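Local coordinates for protein AT-less polyketide synthase (Streptomyces platensis subsp. rosaceus, PDB 4QYR) that is a polyketide synthase whose ketosynthase domain, the part described here, probably catalyses decarboxylative condensation of acyl units during isomigrastatin biosynthesis, at residues A[8-14]-A[256-262]; A[162-166]-A[190-194]. All coordinates share one frame. Where two conformers were deposited one is given. Residues are numbered along the deposited sequence.

Contact 1: A[8-14]-A[256-262]; sequences AVAIVGA and DAIWGVV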
loop_
_atom_site.group_PDB
_atom_site.type_symbol
_atom_site.label_atom_id
_atom_site.label_comp_id
_atom_site.label_asym_id
_atom_site.label_seq_id
_atom_site.Cartn_x
_atom_site.Cartn_y
_atom_site.Cartn_z
ATOM N N ALA A 8 -9.805 15.317 15.378
ATOM C CA ALA A 8 -10.063 14.072 14.705
ATOM C C ALA A 8 -10.511 14.300 13.270
ATOM O O ALA A 8 -10.561 15.433 12.787
ATOM C CB ALA A 8 -11.094 13.300 15.458
ATOM N N VAL A 9 -10.844 13.203 12.601
ATOM C CA VAL A 9 -11.145 13.244 11.190
ATOM C C VAL A 9 -12.610 12.937 10.925
ATOM O O VAL A 9 -13.117 11.871 11.276
ATOM C CB VAL A 9 -10.271 12.257 10.409
ATOM C CG1 VAL A 9 -10.646 12.282 8.961
ATOM C CG2 VAL A 9 -8.836 12.623 10.573
ATOM N N ALA A 10 -13.285 13.892 10.306
ATOM C CA ALA A 10 -14.664 13.715 9.912
ATOM C C ALA A 10 -14.805 12.832 8.673
ATOM O O ALA A 10 -14.007 12.908 7.742
ATOM C CB ALA A 10 -15.292 15.062 9.661
ATOM N N ILE A 11 -15.827 11.986 8.662
ATOM C CA ILE A 11 -16.264 11.376 7.413
ATOM C C ILE A 11 -17.375 12.239 6.842
ATOM O O ILE A 11 -18.468 12.316 7.420
ATOM C CB ILE A 11 -16.762 9.936 7.609
ATOM C CG1 ILE A 11 -15.671 9.108 8.283
ATOM C CG2 ILE A 11 -17.218 9.330 6.276
ATOM C CD1 ILE A 11 -16.025 7.681 8.477
ATOM N N VAL A 12 -17.095 12.880 5.713
ATOM C CA VAL A 12 -17.979 13.913 5.182
ATOM C C VAL A 12 -18.762 13.521 3.949
ATOM O O VAL A 12 -19.522 14.336 3.424
ATOM C CB VAL A 12 -17.199 15.176 4.799
ATOM C CG1 VAL A 12 -16.492 15.770 5.998
ATOM C CG2 VAL A 12 -16.222 14.837 3.692
ATOM N N GLY A 13 -18.560 12.307 3.459
ATOM C CA GLY A 13 -19.303 11.854 2.297
ATOM C C GLY A 13 -19.123 10.373 2.151
ATOM O O GLY A 13 -18.078 9.830 2.538
ATOM N N ALA A 14 -20.122 9.702 1.597
ATOM C CA ALA A 14 -20.033 8.252 1.531
ATOM C C ALA A 14 -20.864 7.643 0.430
ATOM O O ALA A 14 -21.896 8.195 0.029
ATOM C CB ALA A 14 -20.432 7.660 2.856
ATOM N N ASP A 256 -19.874 20.992 6.274
ATOM C CA ASP A 256 -20.034 19.717 5.593
ATOM C C ASP A 256 -21.041 18.858 6.368
ATOM O O ASP A 256 -21.224 19.043 7.578
ATOM C CB ASP A 256 -18.698 18.975 5.462
ATOM C CG ASP A 256 -17.680 19.710 4.583
ATOM O OD1 ASP A 256 -17.856 19.769 3.345
ATOM O OD2 ASP A 256 -16.668 20.203 5.130
ATOM N N ALA A 257 -21.694 17.925 5.676
ATOM C CA ALA A 257 -22.639 17.008 6.311
ATOM C C ALA A 257 -21.927 15.756 6.839
ATOM O O ALA A 257 -21.661 14.814 6.094
ATOM C CB ALA A 257 -23.716 16.624 5.342
ATOM N N ILE A 258 -21.633 15.749 8.133
ATOM C CA ILE A 258 -20.769 14.731 8.717
ATOM C C ILE A 258 -21.485 13.418 9.032
ATOM O O ILE A 258 -22.550 13.402 9.659
ATOM C CB ILE A 258 -20.109 15.280 9.988
ATOM C CG1 ILE A 258 -19.322 16.545 9.635
ATOM C CG2 ILE A 258 -19.225 14.246 10.604
ATOM C CD1 ILE A 258 -18.718 17.247 10.795
ATOM N N TRP A 259 -20.895 12.318 8.574
ATOM C CA TRP A 259 -21.437 10.999 8.825
ATOM C C TRP A 259 -21.008 10.504 10.191
ATOM O O TRP A 259 -21.765 9.827 10.896
ATOM C CB TRP A 259 -20.965 10.014 7.779
ATOM C CG TRP A 259 -21.656 10.106 6.493
ATOM C CD1 TRP A 259 -21.426 11.006 5.504
ATOM C CD2 TRP A 259 -22.674 9.234 6.014
ATOM N NE1 TRP A 259 -22.257 10.765 4.440
ATOM C CE2 TRP A 259 -23.034 9.679 4.728
ATOM C CE3 TRP A 259 -23.324 8.126 6.553
ATOM C CZ2 TRP A 259 -24.013 9.063 3.975
ATOM C CZ3 TRP A 259 -24.307 7.513 5.805
ATOM C CH2 TRP A 259 -24.639 7.979 4.526
ATOM N N GLY A 260 -19.774 10.837 10.546
ATOM C CA GLY A 260 -19.179 10.389 11.784
ATOM C C GLY A 260 -17.769 10.913 11.942
ATOM O O GLY A 260 -17.190 11.503 11.032
ATOM N N VAL A 261 -17.212 10.689 13.117
ATOM C CA VAL A 261 -15.866 11.107 13.416
ATOM C C VAL A 261 -15.021 9.876 13.705
ATOM O O VAL A 261 -15.488 8.949 14.367
ATOM C CB VAL A 261 -15.850 12.050 14.621
ATOM C CG1 VAL A 261 -14.434 12.394 15.032
ATOM C CG2 VAL A 261 -16.627 13.296 14.305
ATOM N N VAL A 262 -13.789 9.852 13.198
ATOM C CA VAL A 262 -12.842 8.813 13.577
ATOM C C VAL A 262 -12.025 9.238 14.784
ATOM O O VAL A 262 -11.149 10.099 14.664
ATOM C CB VAL A 262 -11.898 8.501 12.447
ATOM C CG1 VAL A 262 -10.955 7.369 12.854
ATOM C CG2 VAL A 262 -12.693 8.174 11.209
#
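Ile11, in the m,t rotamer, has the most surface buried here. Its CG2 lies 4.1 Å from Trp259 CB and its CG1 4.3 Å from Val262 CG2, so one side chain spans the gap beside Gly260, which has none of its own. Val9 and Val262, both t, point to the same face as Ile11, where helices 175-189 and 358-372 pack. On the other face the small Ala10 sets its CB 4.1 Å from Ile258 CG2, and Val261, also t, turns that way; Leu248 of helix 248-253 covers all three. Trp259 (chi1 -78°, chi2 80°) sets one face of its indole against Ala14, whose CB sits 4.0 Å from the centroid of the five-membered ring in a CH-pi contact. A methyl is small enough for this approach. Trp259 NE1 is hydrogen-bonded to Asn105 OD1, satisfying the ring's polar edge. The backbones are hydrogen-bonded, Val262 N to Val9 O (2.9 Å), Ile11 N to Gly260 O (2.8 Å) and Trp259 N to Ile11 O (2.7 Å). Beta-branched and small apolar residues suit such a buried sheet. Strands 9-17 and 260-269 are antiparallel neighbours within the central mixed sheet, which helices cover on both faces, as in the thiolase fold of ketosynthases.

Contact 2: A[162-166]-A[190-194]; sequences VHGPS and GRCEM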
loop_
_atom_site.group_PDB
_atom_site.type_symbol
_atom_site.label_atom_id
_atom_site.label_comp_id
_atom_site.label_asym_id
_atom_site.label_seq_id
_atom_site.Cartn_x
_atom_site.Cartn_y
_atom_site.Cartn_z
ATOM N N VAL A 162 -5.940 15.484 -8.414
ATOM C CA VAL A 162 -5.377 15.776 -7.105
ATOM C C VAL A 162 -3.953 15.195 -6.985
ATOM O O VAL A 162 -3.564 14.365 -7.792
ATOM C CB VAL A 162 -6.263 15.228 -6.020
ATOM C CG1 VAL A 162 -7.630 15.778 -6.205
ATOM C CG2 VAL A 162 -6.284 13.728 -6.117
ATOM N N HIS A 163 -3.195 15.634 -5.981
ATOM C CA HIS A 163 -1.763 15.381 -5.922
ATOM C C HIS A 163 -1.283 14.807 -4.606
ATOM O O HIS A 163 -0.084 14.798 -4.334
ATOM C CB HIS A 163 -1.011 16.676 -6.183
ATOM C CG HIS A 163 -1.373 17.314 -7.480
ATOM N ND1 HIS A 163 -2.249 18.377 -7.564
ATOM C CD2 HIS A 163 -1.009 17.021 -8.750
ATOM C CE1 HIS A 163 -2.398 18.715 -8.831
ATOM N NE2 HIS A 163 -1.663 17.903 -9.572
ATOM N N GLY A 164 -2.216 14.353 -3.778
ATOM C CA GLY A 164 -1.845 13.697 -2.546
ATOM C C GLY A 164 -1.326 12.330 -2.935
ATOM O O GLY A 164 -1.355 11.972 -4.102
ATOM N N PRO A 165 -0.838 11.558 -1.971
ATOM C CA PRO A 165 -0.459 10.168 -2.244
ATOM C C PRO A 165 -1.624 9.362 -2.822
ATOM O O PRO A 165 -2.742 9.469 -2.301
ATOM C CB PRO A 165 -0.082 9.641 -0.863
ATOM C CG PRO A 165 0.372 10.847 -0.138
ATOM C CD PRO A 165 -0.484 11.976 -0.610
ATOM N N SER A 166 -1.356 8.576 -3.865
ATOM C CA SER A 166 -2.344 7.713 -4.515
ATOM C C SER A 166 -1.922 6.249 -4.413
ATOM O O SER A 166 -1.002 5.817 -5.084
ATOM C CB SER A 166 -2.504 8.100 -5.984
ATOM O OG SER A 166 -3.591 7.417 -6.610
ATOM N N GLY A 190 -1.073 16.271 8.277
ATOM C CA GLY A 190 -1.047 17.483 7.477
ATOM C C GLY A 190 -0.696 17.276 6.009
ATOM O O GLY A 190 -0.815 18.207 5.203
ATOM N N ARG A 191 -0.252 16.069 5.660
ATOM C CA ARG A 191 0.094 15.766 4.278
ATOM C C ARG A 191 -1.118 15.945 3.384
ATOM O O ARG A 191 -1.002 16.396 2.245
ATOM C CB ARG A 191 0.639 14.342 4.144
ATOM C CG ARG A 191 0.794 13.868 2.691
ATOM C CD ARG A 191 1.691 14.791 1.848
ATOM N NE ARG A 191 1.817 14.304 0.481
ATOM C CZ ARG A 191 1.285 14.907 -0.571
ATOM N NH1 ARG A 191 0.605 16.029 -0.418
ATOM N NH2 ARG A 191 1.432 14.391 -1.779
ATOM N N CYS A 192 -2.288 15.598 3.901
ATOM C CA CYS A 192 -3.512 15.767 3.133
ATOM C C CYS A 192 -4.466 16.719 3.840
ATOM O O CYS A 192 -4.480 16.829 5.078
ATOM C CB CYS A 192 -4.186 14.429 2.873
ATOM S SG CYS A 192 -3.164 13.394 1.851
ATOM N N GLU A 193 -5.248 17.425 3.036
ATOM C CA GLU A 193 -6.201 18.379 3.557
ATOM C C GLU A 193 -7.598 17.741 3.502
ATOM O O GLU A 193 -8.495 18.100 4.264
ATOM C CB GLU A 193 -6.114 19.659 2.748
ATOM C CG GLU A 193 -6.778 20.845 3.357
ATOM C CD GLU A 193 -6.579 22.080 2.497
ATOM O OE1 GLU A 193 -5.476 22.217 1.896
ATOM O OE2 GLU A 193 -7.541 22.883 2.389
HETATM N N MSE A 194 -7.740 16.773 2.595
HETATM C CA MSE A 194 -8.905 15.896 2.471
HETATM C C MSE A 194 -8.422 14.604 1.841
HETATM O O MSE A 194 -7.430 14.619 1.125
HETATM C CB MSE A 194 -9.981 16.538 1.613
HETATM C CG MSE A 194 -10.785 17.583 2.348
HETATM SE SE MSE A 194 -12.269 18.275 1.325
HETATM C CE MSE A 194 -13.049 16.628 0.808
HETATM O O HOH W 1 0.464 17.269 -2.730
#
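Arg191 and Pro165 bury the most surface where these two loops meet. The long arginine side chain reaches from just past helix 175-189 to loop 162-166, and its NH2 donates to His163 O at 3.0 Å. A water bridges the same two residues, accepting from Arg191 NH1 at 2.6 Å and donating to His163 O at 3.0 Å. Pro165 lies against a face of the guanidinium, its CD 3.3 Å from Arg191 NH2; a flat cation can meet an apolar ring this closely while its edge still serves the carbonyl. In this ketosynthase, of the thiolase fold, the two loops lead into strands 166-169 and 194-201, which flank strand 117-122 in the central sheet, and they lie at the dimer interface: Arg191 NH2 also donates to Glu267 O of the second subunit, and Pro165 packs on that same residue. Cys192, the next largest contributor, turns its SG to within 3.9 Å of Pro165 CD, an apolar contact suited to a buried thiol, and both side chains touch Tyr120 of strand 117-122.

Overall arrangement
Both contacts are buried and belong to the same ketosynthase sheet, but they use it differently. Contact 1 joins two adjacent strands in its interior, so backbone hydrogen bonds and apolar side chains do the work, and its segments touch no other chain. Contact 2 joins loops entering strands near one margin of the sheet, farther from the centre of the chain; there a charged side chain, a water and the second subunit take part, and far less surface is buried. The centres of contact 1 and contact 2 are about 17 Å apart, and their nearest atoms about 5 Å apart. Helix 175-189, which packs on Val9, runs into the loop of contact 2, and along the chain contact 2 is nested between the segments of contact 1.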